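Local coordinates for protein acetylene hydratase Ahy (Pelobacter acetylenicus, PDB 2E7Z) that catalyses the non-redox hydration of acetylene to acetaldehyde, using a tungsten-bis(molybdopterin guanine dinucleotide) cofactor and a [4Fe-4S] cluster, at residues Asn141-His146 / Gly151-Ala156; Val145-His150 / Glu370-Val375. All blocks are in the same frame, centred on the assembly; numbering follows the deposited sequence. Where two conformers were deposited one is given.

Contact 1. Residues Asn141-His146 / Gly151-Ala156; sequences NTAGVH and GSYSFA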
loop_
_atom_site.group_PDB
_atom_site.type_symbol
_atom_site.label_atom_id
_atom_site.label_comp_id
_atom_site.label_asym_id
_atom_site.label_seq_id
_atom_site.Cartn_x
_atom_site.Cartn_y
_atom_site.Cartn_z
ATOM N N ASN A 141 -5.722 -1.739 -4.004
ATOM C CA ASN A 141 -6.775 -2.751 -4.148
ATOM C C ASN A 141 -8.018 -2.334 -3.350
ATOM O O ASN A 141 -9.159 -2.437 -3.848
ATOM C CB ASN A 141 -6.249 -4.107 -3.657
ATOM C CG ASN A 141 -5.981 -4.103 -2.188
ATOM O OD1 ASN A 141 -5.093 -3.391 -1.726
ATOM N ND2 ASN A 141 -6.802 -4.835 -1.419
ATOM N N THR A 142 -7.800 -1.845 -2.133
ATOM C CA THR A 142 -8.926 -1.516 -1.247
ATOM C C THR A 142 -9.797 -0.479 -1.908
ATOM O O THR A 142 -11.015 -0.555 -1.866
ATOM C CB THR A 142 -8.424 -0.922 0.088
ATOM O OG1 THR A 142 -7.140 -1.459 0.442
ATOM C CG2 THR A 142 -9.441 -1.190 1.194
ATOM N N ALA A 143 -9.180 0.523 -2.517
ATOM C CA ALA A 143 -9.941 1.551 -3.199
ATOM C C ALA A 143 -10.812 0.968 -4.310
ATOM O O ALA A 143 -11.948 1.392 -4.470
ATOM C CB ALA A 143 -9.009 2.657 -3.736
ATOM N N GLY A 144 -10.307 -0.018 -5.057
ATOM C CA GLY A 144 -11.148 -0.686 -6.069
ATOM C C GLY A 144 -12.403 -1.318 -5.468
ATOM O O GLY A 144 -13.510 -1.172 -6.003
ATOM N N VAL A 145 -12.225 -2.019 -4.351
ATOM C CA VAL A 145 -13.349 -2.669 -3.676
ATOM C C VAL A 145 -14.330 -1.619 -3.133
ATOM O O VAL A 145 -15.548 -1.753 -3.272
ATOM C CB VAL A 145 -12.900 -3.630 -2.574
ATOM C CG1 VAL A 145 -14.125 -4.265 -1.902
ATOM C CG2 VAL A 145 -12.017 -4.747 -3.142
ATOM N N HIS A 146 -13.792 -0.570 -2.514
ATOM C CA HIS A 146 -14.656 0.521 -2.034
ATOM C C HIS A 146 -15.421 1.147 -3.176
ATOM O O HIS A 146 -16.591 1.492 -3.044
ATOM C CB HIS A 146 -13.832 1.618 -1.366
ATOM C CG HIS A 146 -13.398 1.302 0.025
ATOM N ND1 HIS A 146 -13.399 2.249 1.029
ATOM C CD2 HIS A 146 -12.886 0.172 0.570
ATOM C CE1 HIS A 146 -12.929 1.707 2.138
ATOM N NE2 HIS A 146 -12.607 0.447 1.883
ATOM N N GLY A 151 -18.383 3.744 -4.617
ATOM C CA GLY A 151 -17.919 4.736 -5.577
ATOM C C GLY A 151 -16.626 5.490 -5.295
ATOM O O GLY A 151 -16.133 6.223 -6.153
ATOM N N SER A 152 -16.112 5.327 -4.085
ATOM C CA SER A 152 -14.957 6.089 -3.614
ATOM C C SER A 152 -14.466 5.492 -2.308
ATOM O O SER A 152 -15.278 5.058 -1.466
ATOM C CB SER A 152 -15.382 7.538 -3.377
ATOM O OG SER A 152 -14.263 8.356 -3.097
ATOM N N TYR A 153 -13.146 5.493 -2.135
ATOM C CA TYR A 153 -12.477 4.994 -0.945
ATOM C C TYR A 153 -12.822 5.850 0.273
ATOM O O TYR A 153 -12.836 7.084 0.185
ATOM C CB TYR A 153 -10.970 4.945 -1.227
ATOM C CG TYR A 153 -10.078 4.531 -0.091
ATOM C CD1 TYR A 153 -9.963 3.188 0.307
ATOM C CD2 TYR A 153 -9.313 5.486 0.584
ATOM C CE1 TYR A 153 -9.095 2.837 1.355
ATOM C CE2 TYR A 153 -8.463 5.148 1.620
ATOM C CZ TYR A 153 -8.345 3.831 2.008
ATOM O OH TYR A 153 -7.485 3.530 3.033
ATOM N N SER A 154 -13.147 5.202 1.396
ATOM C CA SER A 154 -13.602 5.937 2.573
ATOM C C SER A 154 -12.477 6.159 3.575
ATOM O O SER A 154 -11.436 5.460 3.546
ATOM C CB SER A 154 -14.812 5.255 3.238
ATOM O OG SER A 154 -14.444 4.073 3.929
ATOM N N PHE A 155 -12.714 7.144 4.449
ATOM C CA PHE A 155 -11.782 7.571 5.475
ATOM C C PHE A 155 -12.491 7.624 6.817
ATOM O O PHE A 155 -13.483 8.341 6.966
ATOM C CB PHE A 155 -11.213 8.953 5.137
ATOM C CG PHE A 155 -10.455 8.966 3.848
ATOM C CD1 PHE A 155 -9.082 8.749 3.845
ATOM C CD2 PHE A 155 -11.112 9.155 2.637
ATOM C CE1 PHE A 155 -8.368 8.722 2.637
ATOM C CE2 PHE A 155 -10.414 9.127 1.431
ATOM C CZ PHE A 155 -9.040 8.903 1.437
ATOM N N ALA A 156 -11.934 6.933 7.809
ATOM C CA ALA A 156 -12.488 6.916 9.168
ATOM C C ALA A 156 -11.991 8.071 10.063
ATOM O O ALA A 156 -10.810 8.425 10.051
ATOM C CB ALA A 156 -12.216 5.575 9.820
#

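Contact 2. Residues Val145-His150 / Glu370-Val375; sequences VHRVTH and EPSERV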
loop_
_atom_site.group_PDB
_atom_site.type_symbol
_atom_site.label_atom_id
_atom_site.label_comp_id
_atom_site.label_asym_id
_atom_site.label_seq_id
_atom_site.Cartn_x
_atom_site.Cartn_y
_atom_site.Cartn_z
ATOM N N VAL A 145 -12.225 -2.019 -4.351
ATOM C CA VAL A 145 -13.349 -2.669 -3.676
ATOM C C VAL A 145 -14.330 -1.619 -3.133
ATOM O O VAL A 145 -15.548 -1.753 -3.272
ATOM C CB VAL A 145 -12.900 -3.630 -2.574
ATOM C CG1 VAL A 145 -14.125 -4.265 -1.902
ATOM C CG2 VAL A 145 -12.017 -4.747 -3.142
ATOM N N HIS A 146 -13.792 -0.570 -2.514
ATOM C CA HIS A 146 -14.656 0.521 -2.034
ATOM C C HIS A 146 -15.421 1.147 -3.176
ATOM O O HIS A 146 -16.591 1.492 -3.044
ATOM C CB HIS A 146 -13.832 1.618 -1.366
ATOM C CG HIS A 146 -13.398 1.302 0.025
ATOM N ND1 HIS A 146 -13.399 2.249 1.029
ATOM C CD2 HIS A 146 -12.886 0.172 0.570
ATOM C CE1 HIS A 146 -12.929 1.707 2.138
ATOM N NE2 HIS A 146 -12.607 0.447 1.883
ATOM N N ARG A 147 -14.778 1.276 -4.327
ATOM C CA ARG A 147 -15.406 1.928 -5.464
ATOM C C ARG A 147 -16.559 1.141 -6.060
ATOM O O ARG A 147 -17.611 1.708 -6.391
ATOM C CB ARG A 147 -14.369 2.239 -6.504
ATOM C CG ARG A 147 -13.571 3.435 -6.071
ATOM C CD ARG A 147 -12.647 3.829 -7.133
ATOM N NE ARG A 147 -13.353 4.372 -8.291
ATOM C CZ ARG A 147 -12.780 4.621 -9.456
ATOM N NH1 ARG A 147 -11.455 4.387 -9.612
ATOM N NH2 ARG A 147 -13.526 5.133 -10.434
ATOM N N VAL A 148 -16.413 -0.170 -6.160
ATOM C CA VAL A 148 -17.560 -0.957 -6.649
ATOM C C VAL A 148 -18.717 -0.966 -5.648
ATOM O O VAL A 148 -19.890 -1.160 -6.026
ATOM C CB VAL A 148 -17.191 -2.408 -7.055
ATOM C CG1 VAL A 148 -16.076 -2.395 -8.097
ATOM C CG2 VAL A 148 -16.829 -3.278 -5.844
ATOM N N THR A 149 -18.398 -0.748 -4.371
ATOM C CA THR A 149 -19.409 -0.797 -3.318
ATOM C C THR A 149 -20.072 0.563 -3.135
ATOM O O THR A 149 -21.297 0.645 -3.034
ATOM C CB THR A 149 -18.821 -1.276 -1.975
ATOM O OG1 THR A 149 -18.121 -2.516 -2.147
ATOM C CG2 THR A 149 -19.934 -1.473 -0.939
ATOM N N HIS A 150 -19.266 1.632 -3.085
ATOM C CA HIS A 150 -19.815 2.969 -2.823
ATOM C C HIS A 150 -19.056 4.082 -3.520
ATOM O O HIS A 150 -19.097 5.235 -3.073
ATOM C CB HIS A 150 -19.939 3.255 -1.321
ATOM C CG HIS A 150 -18.730 2.876 -0.538
ATOM N ND1 HIS A 150 -17.560 3.606 -0.575
ATOM C CD2 HIS A 150 -18.492 1.825 0.281
ATOM C CE1 HIS A 150 -16.662 3.028 0.202
ATOM N NE2 HIS A 150 -17.205 1.949 0.738
ATOM N N GLU A 370 -18.755 6.153 -16.154
ATOM C CA GLU A 370 -19.874 7.085 -16.239
ATOM C C GLU A 370 -20.313 7.590 -14.860
ATOM O O GLU A 370 -20.557 8.788 -14.697
ATOM C CB GLU A 370 -21.046 6.470 -17.021
ATOM C CG GLU A 370 -20.701 6.144 -18.476
ATOM C CD GLU A 370 -20.026 7.303 -19.207
ATOM O OE1 GLU A 370 -20.674 8.366 -19.345
ATOM O OE2 GLU A 370 -18.850 7.152 -19.629
ATOM N N PRO A 371 -20.435 6.685 -13.874
ATOM C CA PRO A 371 -20.750 7.105 -12.504
ATOM C C PRO A 371 -19.746 8.096 -11.915
ATOM O O PRO A 371 -20.129 9.060 -11.248
ATOM C CB PRO A 371 -20.747 5.788 -11.734
ATOM C CG PRO A 371 -21.125 4.753 -12.773
ATOM C CD PRO A 371 -20.438 5.211 -14.011
ATOM N N SER A 372 -18.456 7.860 -12.160
ATOM C CA SER A 372 -17.406 8.791 -11.721
ATOM C C SER A 372 -17.499 10.165 -12.416
ATOM O O SER A 372 -17.272 11.209 -11.772
ATOM C CB SER A 372 -16.017 8.158 -11.919
ATOM O OG SER A 372 -15.886 7.007 -11.115
ATOM N N GLU A 373 -17.769 10.180 -13.719
ATOM C CA GLU A 373 -17.976 11.434 -14.449
ATOM C C GLU A 373 -19.146 12.181 -13.822
ATOM O O GLU A 373 -19.126 13.396 -13.665
ATOM C CB GLU A 373 -18.275 11.168 -15.936
ATOM C CG GLU A 373 -18.333 12.437 -16.815
ATOM C CD GLU A 373 -18.302 12.163 -18.325
ATOM O OE1 GLU A 373 -17.469 11.354 -18.800
ATOM O OE2 GLU A 373 -19.135 12.773 -19.047
ATOM N N ARG A 374 -20.178 11.422 -13.470
ATOM C CA ARG A 374 -21.420 12.016 -12.973
ATOM C C ARG A 374 -21.211 12.676 -11.612
ATOM O O ARG A 374 -21.628 13.827 -11.392
ATOM C CB ARG A 374 -22.520 10.944 -12.906
ATOM C CG ARG A 374 -23.882 11.459 -12.386
ATOM C CD ARG A 374 -24.873 10.303 -12.196
ATOM N NE ARG A 374 -24.630 9.431 -11.033
ATOM C CZ ARG A 374 -24.932 9.754 -9.773
ATOM N NH1 ARG A 374 -25.465 10.943 -9.504
ATOM N NH2 ARG A 374 -24.708 8.901 -8.775
ATOM N N VAL A 375 -20.534 11.962 -10.713
ATOM C CA VAL A 375 -20.444 12.371 -9.320
ATOM C C VAL A 375 -19.220 13.272 -9.076
ATOM O O VAL A 375 -19.295 14.260 -8.321
ATOM C CB VAL A 375 -20.385 11.131 -8.389
ATOM C CG1 VAL A 375 -20.034 11.531 -6.927
ATOM C CG2 VAL A 375 -21.709 10.331 -8.490
HETATM O O HOH W 1 -16.228 4.900 -8.646
#

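Contact 1. Residues Asn141-His146 / Gly151-Ala156
His146 and Ser154 are joined by a hydrogen bond: the backbone N of Ser154 donates to ND1 of the imidazole over 3.0 Å. The N-H points at the acceptor at 161°, although the donor is tilted from the ring plane. Because ND1 accepts here, any proton on this ring would be expected at NE2. Ser154 OG lies 3.3 Å from His146 CE1, while its own hydrogen-bond partner is Glu322 on strand 322-324.

Apolar and aromatic contacts fill the rest. Tyr153 slides CD1 over one face of the imidazole, 3.6 Å from ND1 and offset toward the rim; the planes meet obliquely at 35°. With CG anti to the backbone N (chi1 176°), the phenol ring is placed across the side of the helix, CE1 coming 4.0 Å from Thr142 CB. Ala143 CB packs on Tyr153 CB at 3.9 Å. Thr142 turns its hydroxyl to Asp295 instead.

At Gly151, where phi is positive, the chain leaves helical geometry. It then turns and passes beside helix 140-150 into strand 154-156, which pairs antiparallel with strand 322-324, all within the molybdopterin oxidoreductase family region.

Contact 2. Residues Val145-His150 / Glu370-Val375
Arg147 and Ser372 lie on two helices, 140-150 and 369-376, whose backbones stay well apart: 9.5 Å separates their CA atoms, the nearest pair across the segments. The gap is bridged by one long side chain and one water, and only 54 Å² of surface is buried between the segments.

Arg147 does most of the reaching. Its chain is extended at chi2 (-174°) and bends at chi3 (69°), which carries the guanidinium toward the second helix. NH2 meets Ser372 OG at 3.1 Å, the serine oxygen lying at the edge of the group near its plane. The bond is weak, since the N-H...O angle is only 131°. A water provides a second route: it accepts from Arg147 NE at 2.9 Å, in the plane of the guanidinium, and donates to Ser372 OG over a longer 3.3 Å. Arginine, water and serine thus close a small polar ring.

The stronger partner of Ser372 OG is the carbonyl of Leu368, one turn earlier in the chain. Leu368 also touches the side chain of Arg147, as does Asn383, so neighbouring loops help to surround the arginine. Ser372 OG donates to Leu368 O and accepts from the water and, weakly, from Arg147 NH2. The chemistry implies a buried polar bridge in which the positive charge is probably eased in part by the serine hydroxyl and the water.

How the contacts relate
Contacts 1 and 2 use helix 140-150 in different ways, and their centres are 10 Å apart. Val145 and His146 belong to both ranges, but in contact 2 the touching residue is Arg147, next in sequence to the histidine that bonds in contact 1. The two also meet directly, Arg147 CG packing 3.7 Å from Ser152 N. Contact 1 lies nearer the cofactor: the side chain of Thr142 is about 9 Å from the tungsten and about 6 Å from that of its ligand Cys138. No known cofactor or cluster residue lies close to contact 2. Helix 140-150 thus starts near the metal and, through Arg147, reaches helix 369-376, with a different polar link at each contact.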